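Local structure of CAS6A (Thermus thermophilus, 4C97) at residues 162-167 with 208-213; 118-123 with 204-209. The protein probably acts as an endoribonuclease of the Cas6 family, cutting CRISPR RNA as part of antiviral defence. The protein carries 1 engineered substitution. One frame throughout, in Å; residues are numbered along the deposited sequence.

Contact 1: 162-167 with 208-213; sequences KAPEGV and TEEEAL
E210 holds CG anti to its backbone N (chi1 -180°), and the extended chain beyond CG carries the carboxylate to P164 and V167. V167 has CG1 anti to the backbone N. Its other methyl, CG2, lies beside that N and does the touching. CG2 sits 3.7 Å from E210 OE1, and the two side chains cross at about a right angle. The other oxygen, E210 OE2, meets P164 tip to tip, 3.5 Å from the ring atom CG. These are van der Waals contacts of carboxylate oxygens with carbon. No hydrogen bond links the two segments.

E211, next along helix 209-225, touches V167 as well. Its CG lies beside its own backbone N and 4.1 Å from V167 CG2. The methyl thus touches two successive glutamates, and V167 also rests on W214 further along that helix. The CA atoms of V167 and E211 come within 5.6 Å of each other.

The start of helix 209-225 is fixed by a capping box. E211 N donates to T208 OG1 at 3.0 Å, nearly straight at 164°. In return, T208 N donates to E211 OE1 at 3.0 Å. That donor stands well above the carboxylate plane, 55° out of it. E211 OE1 also forms a salt bridge with R174, at the end of helix 165-174. The same carboxylate therefore completes the capping box and ties this helix to helix 165-174. The positive partner would probably favour its ionised form.

P164 is the N-cap residue of its helix, so the contact joins the first turns of two helices. Both lie beside an antiparallel sheet whose strand order, with the family, is consistent with a ferredoxin-like RAMP domain.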
loop_
_atom_site.group_PDB
_atom_site.type_symbol
_atom_site.label_atom_id
_atom_site.label_comp_id
_atom_site.label_asym_id
_atom_site.label_seq_id
_atom_site.Cartn_x
_atom_site.Cartn_y
_atom_site.Cartn_z
ATOM N N LYS A 162 -14.872 11.650 4.710
ATOM C CA LYS A 162 -15.338 10.390 5.259
ATOM C C LYS A 162 -16.541 9.912 4.479
ATOM O O LYS A 162 -17.324 10.713 3.972
ATOM C CB LYS A 162 -15.696 10.561 6.725
ATOM C CG LYS A 162 -14.464 10.814 7.532
ATOM C CD LYS A 162 -14.719 10.894 8.987
ATOM C CE LYS A 162 -13.420 11.146 9.703
ATOM N NZ LYS A 162 -13.552 10.889 11.147
ATOM N N ALA A 163 -16.703 8.600 4.400
ATOM C CA ALA A 163 -17.829 8.046 3.664
ATOM C C ALA A 163 -19.102 8.124 4.490
ATOM O O ALA A 163 -19.097 7.848 5.695
ATOM C CB ALA A 163 -17.560 6.616 3.279
ATOM N N PRO A 164 -20.216 8.473 3.843
ATOM C CA PRO A 164 -21.496 8.356 4.542
ATOM C C PRO A 164 -21.671 6.931 5.060
ATOM O O PRO A 164 -21.201 5.985 4.434
ATOM C CB PRO A 164 -22.521 8.673 3.454
ATOM C CG PRO A 164 -21.775 9.582 2.523
ATOM C CD PRO A 164 -20.369 9.040 2.496
ATOM N N GLU A 165 -22.336 6.786 6.196
ATOM C CA GLU A 165 -22.438 5.480 6.842
ATOM C C GLU A 165 -23.065 4.421 5.929
ATOM O O GLU A 165 -22.621 3.277 5.899
ATOM C CB GLU A 165 -23.201 5.616 8.170
ATOM C CG GLU A 165 -23.070 4.401 9.082
ATOM C CD GLU A 165 -21.675 4.218 9.636
ATOM O OE1 GLU A 165 -20.913 5.197 9.656
ATOM O OE2 GLU A 165 -21.328 3.085 10.056
ATOM N N GLY A 166 -24.090 4.806 5.173
ATOM C CA GLY A 166 -24.707 3.899 4.216
ATOM C C GLY A 166 -23.773 3.428 3.104
ATOM O O GLY A 166 -23.912 2.292 2.608
ATOM N N VAL A 167 -22.852 4.310 2.682
ATOM C CA VAL A 167 -21.829 3.952 1.686
ATOM C C VAL A 167 -20.862 2.931 2.271
ATOM O O VAL A 167 -20.556 1.905 1.656
ATOM C CB VAL A 167 -21.046 5.199 1.172
ATOM C CG1 VAL A 167 -19.842 4.787 0.312
ATOM C CG2 VAL A 167 -21.976 6.099 0.403
ATOM N N THR A 208 -24.796 2.459 -6.024
ATOM C CA THR A 208 -25.119 3.814 -6.448
ATOM C C THR A 208 -23.882 4.428 -7.092
ATOM O O THR A 208 -22.780 3.894 -6.947
ATOM C CB THR A 208 -25.513 4.677 -5.274
ATOM O OG1 THR A 208 -24.376 4.857 -4.429
ATOM C CG2 THR A 208 -26.641 4.040 -4.477
ATOM N N GLU A 209 -24.038 5.551 -7.785
ATOM C CA GLU A 209 -22.874 6.232 -8.363
ATOM C C GLU A 209 -21.868 6.580 -7.265
ATOM O O GLU A 209 -20.680 6.332 -7.415
ATOM C CB GLU A 209 -23.268 7.509 -9.114
ATOM C CG GLU A 209 -22.041 8.216 -9.776
ATOM C CD GLU A 209 -22.397 9.436 -10.617
ATOM O OE1 GLU A 209 -23.593 9.773 -10.734
ATOM O OE2 GLU A 209 -21.467 10.067 -11.168
ATOM N N GLU A 210 -22.355 7.125 -6.155
ATOM C CA GLU A 210 -21.496 7.511 -5.041
ATOM C C GLU A 210 -20.706 6.303 -4.492
ATOM O O GLU A 210 -19.487 6.353 -4.260
ATOM C CB GLU A 210 -22.337 8.154 -3.939
ATOM C CG GLU A 210 -21.541 8.598 -2.734
ATOM C CD GLU A 210 -22.401 9.215 -1.634
ATOM O OE1 GLU A 210 -23.568 8.801 -1.488
ATOM O OE2 GLU A 210 -21.894 10.114 -0.914
ATOM N N GLU A 211 -21.415 5.200 -4.295
ATOM C CA GLU A 211 -20.776 3.974 -3.814
ATOM C C GLU A 211 -19.694 3.454 -4.764
ATOM O O GLU A 211 -18.608 3.030 -4.333
ATOM C CB GLU A 211 -21.838 2.901 -3.590
ATOM C CG GLU A 211 -22.717 3.165 -2.344
ATOM C CD GLU A 211 -23.985 2.320 -2.299
ATOM O OE1 GLU A 211 -24.184 1.484 -3.207
ATOM O OE2 GLU A 211 -24.791 2.504 -1.353
ATOM N N ALA A 212 -20.012 3.457 -6.061
ATOM C CA ALA A 212 -19.073 2.986 -7.077
ATOM C C ALA A 212 -17.850 3.920 -7.160
ATOM O O ALA A 212 -16.710 3.481 -7.375
ATOM C CB ALA A 212 -19.793 2.884 -8.442
ATOM N N LEU A 213 -18.088 5.216 -6.974
ATOM C CA LEU A 213 -16.962 6.147 -6.896
ATOM C C LEU A 213 -16.038 5.868 -5.692
ATOM O O LEU A 213 -14.800 5.823 -5.835
ATOM C CB LEU A 213 -17.438 7.590 -6.853
ATOM C CG LEU A 213 -16.310 8.565 -7.103
ATOM C CD1 LEU A 213 -15.797 8.454 -8.533
ATOM C CD2 LEU A 213 -16.766 9.990 -6.781
#

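Contact 2: 118-123 with 204-209; sequences PSRDLA and LPRATE
R120 and L204 are joined by a backbone hydrogen bond. L204 N donates to R120 O at 2.8 Å, with an N-H...O angle of 161°. Within 118-123, D121 N donates to S119 OG at 3.1 Å. This ST turn shapes the chain just as it enters the strand.

Close contacts that are not hydrogen bonds lie round the R120 guanidinium. Two conformers of this side chain were deposited, so they hold for one of them and are less certain. In this conformer NH2 is 2.8 Å from A207 O, but the angle is poor for a hydrogen bond. R206 brings a like charge close, with its NH1 3.7 Å from R120 NH2. L204 O and the carbonyl carbon R206 C lie at the guanidinium edge, near its plane.

The remaining contacts are van der Waals. In the same conformer R120 CG is beside its backbone N (chi1 -64°) and lies 3.9 Å from A207 CB. The CB of A207 points toward 118-123. At the other end, P118 and E209 cross obliquely, with their CG atoms 4.1 Å apart. P118 CB also lies 3.9 Å from E209 O.

D121 holds R178 by a salt bridge and H203 by a hydrogen bond. The pairing goes on beyond the contact as backbone bonds between L122 and Y202, so R120 and L204 close the ladder between the antiparallel strands 121-127 and 199-203. P118 and A207 both pack on A212 of helix 209-225, and L204 turns to L171 and R174 of helix 165-174.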
loop_
_atom_site.group_PDB
_atom_site.type_symbol
_atom_site.label_atom_id
_atom_site.label_comp_id
_atom_site.label_asym_id
_atom_site.label_seq_id
_atom_site.Cartn_x
_atom_site.Cartn_y
_atom_site.Cartn_z
ATOM N N PRO A 118 -16.621 5.852 -11.801
ATOM C CA PRO A 118 -17.195 4.899 -10.859
ATOM C C PRO A 118 -17.318 3.565 -11.538
ATOM O O PRO A 118 -17.581 3.474 -12.738
ATOM C CB PRO A 118 -18.567 5.495 -10.536
ATOM C CG PRO A 118 -18.868 6.450 -11.641
ATOM C CD PRO A 118 -17.549 6.947 -12.127
ATOM N N SER A 119 -17.116 2.511 -10.769
ATOM C CA SER A 119 -17.339 1.194 -11.299
ATOM C C SER A 119 -17.775 0.304 -10.161
ATOM O O SER A 119 -17.327 0.479 -9.038
ATOM C CB SER A 119 -16.064 0.633 -11.935
ATOM O OG SER A 119 -16.292 -0.715 -12.316
ATOM N N ARG A 120 -18.659 -0.635 -10.466
ATOM C CA ARG A 120 -19.080 -1.666 -9.519
ATOM C C ARG A 120 -18.006 -2.705 -9.272
ATOM O O ARG A 120 -18.067 -3.430 -8.285
ATOM C CB ARG A 120 -20.333 -2.359 -10.043
ATOM C CG ARG A 120 -21.504 -1.436 -10.152
ATOM C CD ARG A 120 -22.748 -2.157 -10.582
ATOM N NE ARG A 120 -23.925 -1.505 -10.014
ATOM C CZ ARG A 120 -24.751 -0.696 -10.667
ATOM N NH1 ARG A 120 -24.568 -0.414 -11.953
ATOM N NH2 ARG A 120 -25.782 -0.173 -10.021
ATOM N N ASP A 121 -17.014 -2.758 -10.155
ATOM C CA ASP A 121 -15.947 -3.748 -10.075
ATOM C C ASP A 121 -14.635 -3.131 -9.614
ATOM O O ASP A 121 -14.303 -1.989 -9.965
ATOM C CB ASP A 121 -15.687 -4.393 -11.430
ATOM C CG ASP A 121 -16.864 -5.180 -11.948
ATOM O OD1 ASP A 121 -17.602 -5.767 -11.133
ATOM O OD2 ASP A 121 -17.037 -5.195 -13.186
ATOM N N LEU A 122 -13.888 -3.874 -8.810
ATOM C CA LEU A 122 -12.542 -3.461 -8.433
ATOM C C LEU A 122 -11.629 -4.675 -8.440
ATOM O O LEU A 122 -11.810 -5.619 -7.655
ATOM C CB LEU A 122 -12.527 -2.776 -7.062
ATOM C CG LEU A 122 -11.121 -2.421 -6.531
ATOM C CD1 LEU A 122 -10.429 -1.403 -7.425
ATOM C CD2 LEU A 122 -11.193 -1.967 -5.107
ATOM N N ALA A 123 -10.674 -4.670 -9.364
ATOM C CA ALA A 123 -9.690 -5.741 -9.445
ATOM C C ALA A 123 -8.446 -5.293 -8.713
ATOM O O ALA A 123 -7.848 -4.293 -9.079
ATOM C CB ALA A 123 -9.353 -6.047 -10.885
ATOM N N LEU A 204 -19.601 -4.847 -6.393
ATOM C CA LEU A 204 -20.651 -4.312 -5.537
ATOM C C LEU A 204 -21.975 -4.254 -6.297
ATOM O O LEU A 204 -22.188 -3.364 -7.139
ATOM C CB LEU A 204 -20.272 -2.910 -5.044
ATOM C CG LEU A 204 -21.304 -2.211 -4.159
ATOM C CD1 LEU A 204 -21.783 -3.102 -3.032
ATOM C CD2 LEU A 204 -20.747 -0.905 -3.604
ATOM N N PRO A 205 -22.875 -5.209 -6.016
ATOM C CA PRO A 205 -24.161 -5.227 -6.710
ATOM C C PRO A 205 -24.944 -3.967 -6.434
ATOM O O PRO A 205 -24.970 -3.487 -5.295
ATOM C CB PRO A 205 -24.883 -6.432 -6.090
ATOM C CG PRO A 205 -23.802 -7.274 -5.528
ATOM C CD PRO A 205 -22.732 -6.333 -5.080
ATOM N N ARG A 206 -25.606 -3.490 -7.477
ATOM C CA ARG A 206 -26.481 -2.321 -7.441
ATOM C C ARG A 206 -25.852 -1.118 -6.775
ATOM O O ARG A 206 -26.537 -0.351 -6.099
ATOM C CB ARG A 206 -27.805 -2.655 -6.746
ATOM C CG ARG A 206 -28.540 -3.856 -7.330
ATOM C CD ARG A 206 -29.290 -3.536 -8.657
ATOM N NE ARG A 206 -30.436 -2.622 -8.530
ATOM C CZ ARG A 206 -30.465 -1.353 -8.942
ATOM N NH1 ARG A 206 -29.403 -0.786 -9.505
ATOM N NH2 ARG A 206 -31.572 -0.637 -8.787
ATOM N N ALA A 207 -24.549 -0.937 -6.963
ATOM C CA ALA A 207 -23.897 0.246 -6.419
ATOM C C ALA A 207 -24.555 1.515 -6.927
ATOM O O ALA A 207 -24.799 1.665 -8.121
ATOM C CB ALA A 207 -22.413 0.272 -6.790
ATOM N N THR A 208 -24.796 2.459 -6.024
ATOM C CA THR A 208 -25.119 3.814 -6.448
ATOM C C THR A 208 -23.882 4.428 -7.092
ATOM O O THR A 208 -22.780 3.894 -6.947
ATOM C CB THR A 208 -25.513 4.677 -5.274
ATOM O OG1 THR A 208 -24.376 4.857 -4.429
ATOM C CG2 THR A 208 -26.641 4.040 -4.477
ATOM N N GLU A 209 -24.038 5.551 -7.785
ATOM C CA GLU A 209 -22.874 6.232 -8.363
ATOM C C GLU A 209 -21.868 6.580 -7.265
ATOM O O GLU A 209 -20.680 6.332 -7.415
ATOM C CB GLU A 209 -23.268 7.509 -9.114
ATOM C CG GLU A 209 -22.041 8.216 -9.776
ATOM C CD GLU A 209 -22.397 9.436 -10.617
ATOM O OE1 GLU A 209 -23.593 9.773 -10.734
ATOM O OE2 GLU A 209 -21.467 10.067 -11.168
#

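How the contacts relate
The centres of contacts 1 and 2 are about 10 Å apart, on the same side of the chain's centre. They share T208 and E209, where the loop after strand 199-203 becomes helix 209-225. Along the chain 118-123 comes first, then 162-167, then 204-213. The contacts touch directly: A212 CB lies 3.5 Å from S119 O, and E211 CB lies 4.0 Å from L204 CD2. Contact 1 joins helix 209-225 to helix 165-174, while contact 2 joins the loop before helix 209-225 to the start of strand 121-127. Together they tie this strand-to-helix connection to both helix 165-174 and the sheet of a probably ferredoxin-like domain.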